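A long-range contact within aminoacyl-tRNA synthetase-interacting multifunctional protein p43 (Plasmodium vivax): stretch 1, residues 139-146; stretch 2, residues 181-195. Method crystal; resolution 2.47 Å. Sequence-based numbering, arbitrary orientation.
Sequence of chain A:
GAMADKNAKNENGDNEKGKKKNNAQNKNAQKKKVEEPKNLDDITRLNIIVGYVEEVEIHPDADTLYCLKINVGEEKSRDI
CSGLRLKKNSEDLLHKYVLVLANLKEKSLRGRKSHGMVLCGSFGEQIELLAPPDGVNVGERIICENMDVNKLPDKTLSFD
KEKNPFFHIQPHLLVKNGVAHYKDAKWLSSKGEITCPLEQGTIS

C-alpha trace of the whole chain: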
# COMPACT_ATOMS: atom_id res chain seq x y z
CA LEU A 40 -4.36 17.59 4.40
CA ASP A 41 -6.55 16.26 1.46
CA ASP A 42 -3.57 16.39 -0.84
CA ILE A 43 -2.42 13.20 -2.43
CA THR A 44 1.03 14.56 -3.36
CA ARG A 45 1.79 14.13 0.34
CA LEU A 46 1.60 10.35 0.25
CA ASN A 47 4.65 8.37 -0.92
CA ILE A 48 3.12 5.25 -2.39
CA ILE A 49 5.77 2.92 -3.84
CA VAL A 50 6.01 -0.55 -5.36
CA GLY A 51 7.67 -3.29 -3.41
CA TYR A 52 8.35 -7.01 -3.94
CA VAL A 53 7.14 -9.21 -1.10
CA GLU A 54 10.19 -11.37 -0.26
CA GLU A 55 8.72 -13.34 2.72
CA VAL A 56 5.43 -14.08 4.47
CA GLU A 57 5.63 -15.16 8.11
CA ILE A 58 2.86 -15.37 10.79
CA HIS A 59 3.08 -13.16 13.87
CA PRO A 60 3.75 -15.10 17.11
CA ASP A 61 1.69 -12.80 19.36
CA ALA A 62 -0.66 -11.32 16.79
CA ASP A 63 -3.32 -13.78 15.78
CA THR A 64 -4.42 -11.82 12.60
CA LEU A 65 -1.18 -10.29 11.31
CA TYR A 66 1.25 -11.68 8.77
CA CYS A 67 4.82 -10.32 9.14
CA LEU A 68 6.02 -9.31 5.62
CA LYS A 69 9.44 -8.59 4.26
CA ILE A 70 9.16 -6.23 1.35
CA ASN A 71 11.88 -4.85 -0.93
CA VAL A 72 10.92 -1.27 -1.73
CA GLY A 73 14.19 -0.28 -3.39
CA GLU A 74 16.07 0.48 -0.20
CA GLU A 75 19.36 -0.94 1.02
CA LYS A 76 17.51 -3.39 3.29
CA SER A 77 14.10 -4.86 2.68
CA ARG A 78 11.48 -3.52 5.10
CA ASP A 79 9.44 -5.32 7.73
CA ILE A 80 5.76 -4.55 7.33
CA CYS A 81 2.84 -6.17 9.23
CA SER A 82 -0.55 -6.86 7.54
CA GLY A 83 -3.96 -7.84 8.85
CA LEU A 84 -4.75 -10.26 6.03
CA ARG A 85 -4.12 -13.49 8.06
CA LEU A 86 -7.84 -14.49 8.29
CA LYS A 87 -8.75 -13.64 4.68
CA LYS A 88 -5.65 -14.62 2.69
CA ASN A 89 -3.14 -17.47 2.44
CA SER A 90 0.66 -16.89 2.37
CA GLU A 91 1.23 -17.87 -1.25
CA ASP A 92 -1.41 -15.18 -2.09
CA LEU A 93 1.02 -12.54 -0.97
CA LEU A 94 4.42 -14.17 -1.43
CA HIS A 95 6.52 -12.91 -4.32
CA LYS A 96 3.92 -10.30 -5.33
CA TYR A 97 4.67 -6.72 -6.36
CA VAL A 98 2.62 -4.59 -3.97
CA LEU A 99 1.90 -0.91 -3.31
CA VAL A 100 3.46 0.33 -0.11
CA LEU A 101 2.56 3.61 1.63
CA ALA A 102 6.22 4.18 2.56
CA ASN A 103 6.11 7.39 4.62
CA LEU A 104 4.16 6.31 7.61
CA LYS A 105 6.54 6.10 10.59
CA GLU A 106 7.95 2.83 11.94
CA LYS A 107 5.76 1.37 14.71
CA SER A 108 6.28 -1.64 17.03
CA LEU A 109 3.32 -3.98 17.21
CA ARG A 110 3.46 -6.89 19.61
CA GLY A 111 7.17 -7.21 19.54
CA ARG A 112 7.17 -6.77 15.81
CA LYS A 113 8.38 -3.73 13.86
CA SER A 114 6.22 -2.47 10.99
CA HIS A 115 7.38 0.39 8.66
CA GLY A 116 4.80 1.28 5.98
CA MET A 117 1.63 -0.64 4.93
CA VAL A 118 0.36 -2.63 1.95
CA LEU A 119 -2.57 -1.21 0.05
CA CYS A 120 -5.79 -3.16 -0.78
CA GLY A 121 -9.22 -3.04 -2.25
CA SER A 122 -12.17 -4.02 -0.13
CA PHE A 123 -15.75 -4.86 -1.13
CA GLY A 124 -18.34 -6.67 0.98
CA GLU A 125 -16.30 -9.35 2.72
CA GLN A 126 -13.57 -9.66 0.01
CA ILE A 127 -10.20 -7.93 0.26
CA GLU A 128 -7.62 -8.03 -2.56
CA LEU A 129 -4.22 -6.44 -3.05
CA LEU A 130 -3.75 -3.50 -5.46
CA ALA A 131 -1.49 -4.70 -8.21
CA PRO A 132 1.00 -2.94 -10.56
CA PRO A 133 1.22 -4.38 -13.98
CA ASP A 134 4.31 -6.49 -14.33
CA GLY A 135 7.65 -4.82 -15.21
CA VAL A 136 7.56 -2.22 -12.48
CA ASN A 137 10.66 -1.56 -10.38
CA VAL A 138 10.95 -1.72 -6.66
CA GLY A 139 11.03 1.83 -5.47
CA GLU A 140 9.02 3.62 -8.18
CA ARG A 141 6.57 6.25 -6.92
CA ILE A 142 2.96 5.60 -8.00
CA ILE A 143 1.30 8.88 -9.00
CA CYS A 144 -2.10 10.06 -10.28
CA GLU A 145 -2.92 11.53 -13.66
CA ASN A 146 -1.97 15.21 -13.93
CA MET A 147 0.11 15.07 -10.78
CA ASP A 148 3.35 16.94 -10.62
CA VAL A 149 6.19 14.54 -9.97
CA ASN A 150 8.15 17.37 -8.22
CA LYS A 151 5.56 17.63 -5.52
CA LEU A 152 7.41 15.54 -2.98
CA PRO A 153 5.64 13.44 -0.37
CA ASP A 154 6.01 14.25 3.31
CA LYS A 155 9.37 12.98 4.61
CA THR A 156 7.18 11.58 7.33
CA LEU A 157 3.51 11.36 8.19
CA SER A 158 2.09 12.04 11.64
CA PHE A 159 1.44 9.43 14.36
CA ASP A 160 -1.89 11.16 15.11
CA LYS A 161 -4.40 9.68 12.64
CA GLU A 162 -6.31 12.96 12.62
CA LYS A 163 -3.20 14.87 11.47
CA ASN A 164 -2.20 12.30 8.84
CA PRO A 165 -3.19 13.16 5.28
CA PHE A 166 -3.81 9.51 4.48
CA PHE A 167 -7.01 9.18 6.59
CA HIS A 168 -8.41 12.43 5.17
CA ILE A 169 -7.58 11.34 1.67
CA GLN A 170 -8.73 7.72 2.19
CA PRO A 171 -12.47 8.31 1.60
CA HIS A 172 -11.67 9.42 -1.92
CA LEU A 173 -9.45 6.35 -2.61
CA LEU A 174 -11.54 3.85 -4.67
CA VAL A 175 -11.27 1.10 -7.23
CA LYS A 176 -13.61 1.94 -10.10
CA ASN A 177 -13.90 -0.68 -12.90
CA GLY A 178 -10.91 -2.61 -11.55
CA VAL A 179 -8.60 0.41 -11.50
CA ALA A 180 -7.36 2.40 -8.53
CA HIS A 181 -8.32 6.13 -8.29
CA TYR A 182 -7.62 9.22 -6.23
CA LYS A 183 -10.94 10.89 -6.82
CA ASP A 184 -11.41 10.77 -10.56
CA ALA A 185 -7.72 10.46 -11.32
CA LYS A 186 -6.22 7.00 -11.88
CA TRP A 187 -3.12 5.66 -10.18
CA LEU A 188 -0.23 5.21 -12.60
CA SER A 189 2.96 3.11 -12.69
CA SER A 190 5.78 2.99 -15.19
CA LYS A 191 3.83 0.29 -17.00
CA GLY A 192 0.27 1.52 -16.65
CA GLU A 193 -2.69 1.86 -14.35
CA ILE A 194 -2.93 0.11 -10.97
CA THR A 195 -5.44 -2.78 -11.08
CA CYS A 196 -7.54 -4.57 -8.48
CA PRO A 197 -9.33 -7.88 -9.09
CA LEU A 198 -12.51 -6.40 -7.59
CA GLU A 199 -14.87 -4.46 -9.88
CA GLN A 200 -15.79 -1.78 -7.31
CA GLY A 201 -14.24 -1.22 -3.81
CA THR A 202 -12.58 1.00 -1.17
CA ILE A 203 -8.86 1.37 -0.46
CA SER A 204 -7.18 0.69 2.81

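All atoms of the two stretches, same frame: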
# COMPACT_ATOMS: atom_id res chain seq x y z
N GLY A 139 10.62 0.48 -5.77
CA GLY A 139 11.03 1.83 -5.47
C GLY A 139 10.30 2.86 -6.31
O GLY A 139 10.29 3.97 -5.93
N GLU A 140 9.68 2.53 -7.45
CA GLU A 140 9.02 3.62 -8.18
C GLU A 140 7.74 4.19 -7.54
O GLU A 140 6.84 3.47 -7.05
CB GLU A 140 8.74 3.23 -9.61
CG GLU A 140 7.51 2.38 -9.77
CD GLU A 140 7.22 2.05 -11.20
OE1 GLU A 140 7.95 1.20 -11.77
OE2 GLU A 140 6.27 2.68 -11.73
N ARG A 141 7.65 5.51 -7.57
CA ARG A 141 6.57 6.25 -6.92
C ARG A 141 5.35 6.14 -7.84
O ARG A 141 5.48 6.35 -9.04
CB ARG A 141 7.01 7.71 -6.66
CG ARG A 141 6.30 8.40 -5.50
CD ARG A 141 6.23 9.90 -5.64
NE ARG A 141 5.06 10.43 -4.94
CZ ARG A 141 4.83 11.73 -4.72
NH1 ARG A 141 5.70 12.65 -5.17
NH2 ARG A 141 3.74 12.10 -4.03
N ILE A 142 4.21 5.72 -7.27
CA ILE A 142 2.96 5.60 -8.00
C ILE A 142 2.19 6.91 -7.83
O ILE A 142 1.98 7.38 -6.69
CB ILE A 142 2.11 4.46 -7.41
CG1 ILE A 142 2.87 3.09 -7.43
CG2 ILE A 142 0.74 4.40 -8.06
CD1 ILE A 142 3.42 2.67 -8.79
N ILE A 143 1.79 7.50 -8.95
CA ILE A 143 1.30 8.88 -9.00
C ILE A 143 -0.04 8.89 -9.71
O ILE A 143 -0.32 7.98 -10.45
CB ILE A 143 2.27 9.81 -9.79
CG1 ILE A 143 2.32 9.44 -11.29
CG2 ILE A 143 3.68 9.76 -9.23
CD1 ILE A 143 2.99 10.50 -12.17
N CYS A 144 -0.86 9.91 -9.51
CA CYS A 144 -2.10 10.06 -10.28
C CYS A 144 -1.89 10.72 -11.64
O CYS A 144 -0.78 11.16 -11.97
CB CYS A 144 -3.12 10.88 -9.50
SG CYS A 144 -3.46 10.11 -7.92
N GLU A 145 -2.97 10.86 -12.38
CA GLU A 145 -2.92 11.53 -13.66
C GLU A 145 -2.94 13.02 -13.35
O GLU A 145 -3.64 13.48 -12.48
CB GLU A 145 -4.09 11.13 -14.58
CG GLU A 145 -5.02 10.04 -14.09
CD GLU A 145 -5.89 9.40 -15.16
OE1 GLU A 145 -7.10 9.28 -14.98
OE2 GLU A 145 -5.39 9.00 -16.20
N ASN A 146 -2.13 13.75 -14.09
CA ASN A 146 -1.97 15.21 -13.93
C ASN A 146 -1.37 15.63 -12.60
O ASN A 146 -1.67 16.70 -12.08
CB ASN A 146 -3.32 15.93 -14.14
CG ASN A 146 -4.02 15.46 -15.39
OD1 ASN A 146 -3.37 15.01 -16.35
ND2 ASN A 146 -5.34 15.54 -15.39
N HIS A 181 -8.17 4.66 -8.12
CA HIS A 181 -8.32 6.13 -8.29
C HIS A 181 -8.12 6.96 -7.02
O HIS A 181 -8.64 6.61 -5.96
CB HIS A 181 -9.74 6.50 -8.74
CG HIS A 181 -10.09 6.00 -10.10
ND1 HIS A 181 -10.05 4.65 -10.45
CD2 HIS A 181 -10.49 6.66 -11.21
CE1 HIS A 181 -10.42 4.52 -11.72
NE2 HIS A 181 -10.70 5.73 -12.20
N TYR A 182 -7.41 8.10 -7.16
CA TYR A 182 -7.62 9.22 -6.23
C TYR A 182 -8.73 10.07 -6.87
O TYR A 182 -8.56 10.60 -7.94
CB TYR A 182 -6.33 10.02 -5.97
CG TYR A 182 -6.57 11.29 -5.17
CD1 TYR A 182 -6.76 11.24 -3.82
CD2 TYR A 182 -6.62 12.54 -5.80
CE1 TYR A 182 -7.02 12.38 -3.09
CE2 TYR A 182 -6.88 13.68 -5.08
CZ TYR A 182 -7.09 13.60 -3.72
OH TYR A 182 -7.34 14.74 -2.96
N LYS A 183 -9.86 10.14 -6.25
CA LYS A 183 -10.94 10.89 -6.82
C LYS A 183 -11.27 10.38 -8.20
O LYS A 183 -11.70 9.29 -8.33
CB LYS A 183 -10.70 12.37 -6.76
CG LYS A 183 -10.65 12.86 -5.34
CD LYS A 183 -10.44 14.32 -5.22
CE LYS A 183 -10.61 14.70 -3.79
NZ LYS A 183 -9.53 15.59 -3.39
N ASP A 184 -11.18 11.21 -9.21
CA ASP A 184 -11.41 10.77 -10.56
C ASP A 184 -10.15 10.51 -11.34
O ASP A 184 -10.20 10.26 -12.50
CB ASP A 184 -12.17 11.83 -11.29
CG ASP A 184 -13.59 11.82 -10.96
OD1 ASP A 184 -14.10 10.82 -10.54
OD2 ASP A 184 -14.26 12.81 -11.15
N ALA A 185 -9.01 10.57 -10.69
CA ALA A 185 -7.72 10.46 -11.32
C ALA A 185 -7.08 9.13 -10.99
O ALA A 185 -6.80 8.86 -9.84
CB ALA A 185 -6.82 11.60 -10.83
N LYS A 186 -6.78 8.35 -12.01
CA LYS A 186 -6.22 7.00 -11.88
C LYS A 186 -4.80 6.95 -11.38
O LYS A 186 -4.04 7.84 -11.65
CB LYS A 186 -6.23 6.32 -13.24
CG LYS A 186 -7.64 6.13 -13.77
CD LYS A 186 -7.62 5.62 -15.18
CE LYS A 186 -9.01 5.23 -15.64
NZ LYS A 186 -8.91 4.01 -16.50
N TRP A 187 -4.46 5.88 -10.67
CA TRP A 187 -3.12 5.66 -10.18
C TRP A 187 -2.32 5.09 -11.29
O TRP A 187 -2.78 4.13 -11.94
CB TRP A 187 -3.13 4.63 -9.06
CG TRP A 187 -3.72 5.07 -7.77
CD1 TRP A 187 -4.65 6.05 -7.57
CD2 TRP A 187 -3.47 4.50 -6.49
NE1 TRP A 187 -4.98 6.13 -6.24
CE2 TRP A 187 -4.26 5.19 -5.56
CE3 TRP A 187 -2.65 3.47 -6.05
CZ2 TRP A 187 -4.27 4.87 -4.22
CZ3 TRP A 187 -2.63 3.18 -4.72
CH2 TRP A 187 -3.44 3.89 -3.81
N LEU A 188 -1.09 5.60 -11.47
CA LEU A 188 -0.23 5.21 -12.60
C LEU A 188 1.14 4.66 -12.19
O LEU A 188 1.75 5.12 -11.25
CB LEU A 188 -0.04 6.42 -13.51
CG LEU A 188 -0.96 6.63 -14.70
CD1 LEU A 188 -2.44 6.52 -14.36
CD2 LEU A 188 -0.62 7.97 -15.33
N SER A 189 1.64 3.68 -12.92
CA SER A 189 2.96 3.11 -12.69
C SER A 189 3.71 3.34 -13.96
O SER A 189 3.14 3.88 -14.92
CB SER A 189 2.88 1.59 -12.49
OG SER A 189 2.78 0.95 -13.77
N SER A 190 4.96 2.88 -13.99
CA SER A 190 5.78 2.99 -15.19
C SER A 190 5.27 2.12 -16.30
O SER A 190 5.72 2.25 -17.43
CB SER A 190 7.26 2.63 -14.91
OG SER A 190 7.47 1.35 -14.32
N LYS A 191 4.35 1.20 -15.99
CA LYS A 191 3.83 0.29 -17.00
C LYS A 191 2.32 0.30 -17.05
O LYS A 191 1.73 -0.63 -17.56
CB LYS A 191 4.32 -1.12 -16.74
CG LYS A 191 5.82 -1.24 -16.66
CD LYS A 191 6.39 -1.67 -17.98
CE LYS A 191 7.89 -1.42 -18.04
NZ LYS A 191 8.56 -2.38 -18.96
N GLY A 192 1.69 1.34 -16.52
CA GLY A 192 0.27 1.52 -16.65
C GLY A 192 -0.49 1.53 -15.33
O GLY A 192 0.09 1.37 -14.25
N GLU A 193 -1.80 1.67 -15.46
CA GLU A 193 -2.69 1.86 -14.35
C GLU A 193 -2.69 0.69 -13.33
O GLU A 193 -2.47 -0.47 -13.66
CB GLU A 193 -4.12 2.12 -14.85
CG GLU A 193 -4.86 0.84 -15.26
CD GLU A 193 -6.07 1.06 -16.15
OE1 GLU A 193 -6.80 2.04 -15.99
OE2 GLU A 193 -6.33 0.22 -17.02
N ILE A 194 -2.94 1.05 -12.07
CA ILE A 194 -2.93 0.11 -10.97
C ILE A 194 -4.28 -0.59 -10.99
O ILE A 194 -5.34 0.07 -11.03
CB ILE A 194 -2.70 0.83 -9.62
CG1 ILE A 194 -1.32 1.50 -9.58
CG2 ILE A 194 -2.84 -0.14 -8.45
CD1 ILE A 194 -0.13 0.58 -9.77
N THR A 195 -4.23 -1.93 -11.00
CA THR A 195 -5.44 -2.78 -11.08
C THR A 195 -5.80 -3.46 -9.74
O THR A 195 -4.99 -3.62 -8.82
CB THR A 195 -5.31 -3.82 -12.23
OG1 THR A 195 -4.17 -4.71 -12.01
CG2 THR A 195 -5.13 -3.09 -13.56

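Two distant segments meet here in a short antiparallel strand pairing, held at its centre by backbone hydrogen bonds and at both ends by glutamates that accept hydrogen bonds from backbone amides. The central pair is Ile 143 with Leu 188: Leu 188 N donates to Ile 143 O at 2.7 Å, while the return bond, Ile 143 N to Leu 188 O, is weak at 3.3 Å. Their side chains share one face of the sheet, where Ile 143 CG1 lies 4.4 Å from Leu 188 CB.

The other face carries Cys 144 and Trp 187. The small, polarizable sulfur suits this buried, partly aromatic site: Cys 144 SG lies 3.5 Å from Tyr 182 CB and 4.2 Å from Trp 187 CD1, approaching both rings obliquely. Ile 142, also buried, adds branched aliphatic bulk, its CG2 packing 4.0 Å from Trp 187 CB and 3.9 Å from Ile 194 CG1.

At one end, Glu 140 reaches the turn running from Ser 189 to Gly 192. Its carboxylate can accept two bonds from one serine: Ser 190 OG donates to Glu 140 OE1, and Ser 190 N to Glu 140 OE2, each at 2.6 Å. At the other, Lys 186 N donates to Glu 145 OE1 at 3.1 Å, in nearly straight geometry.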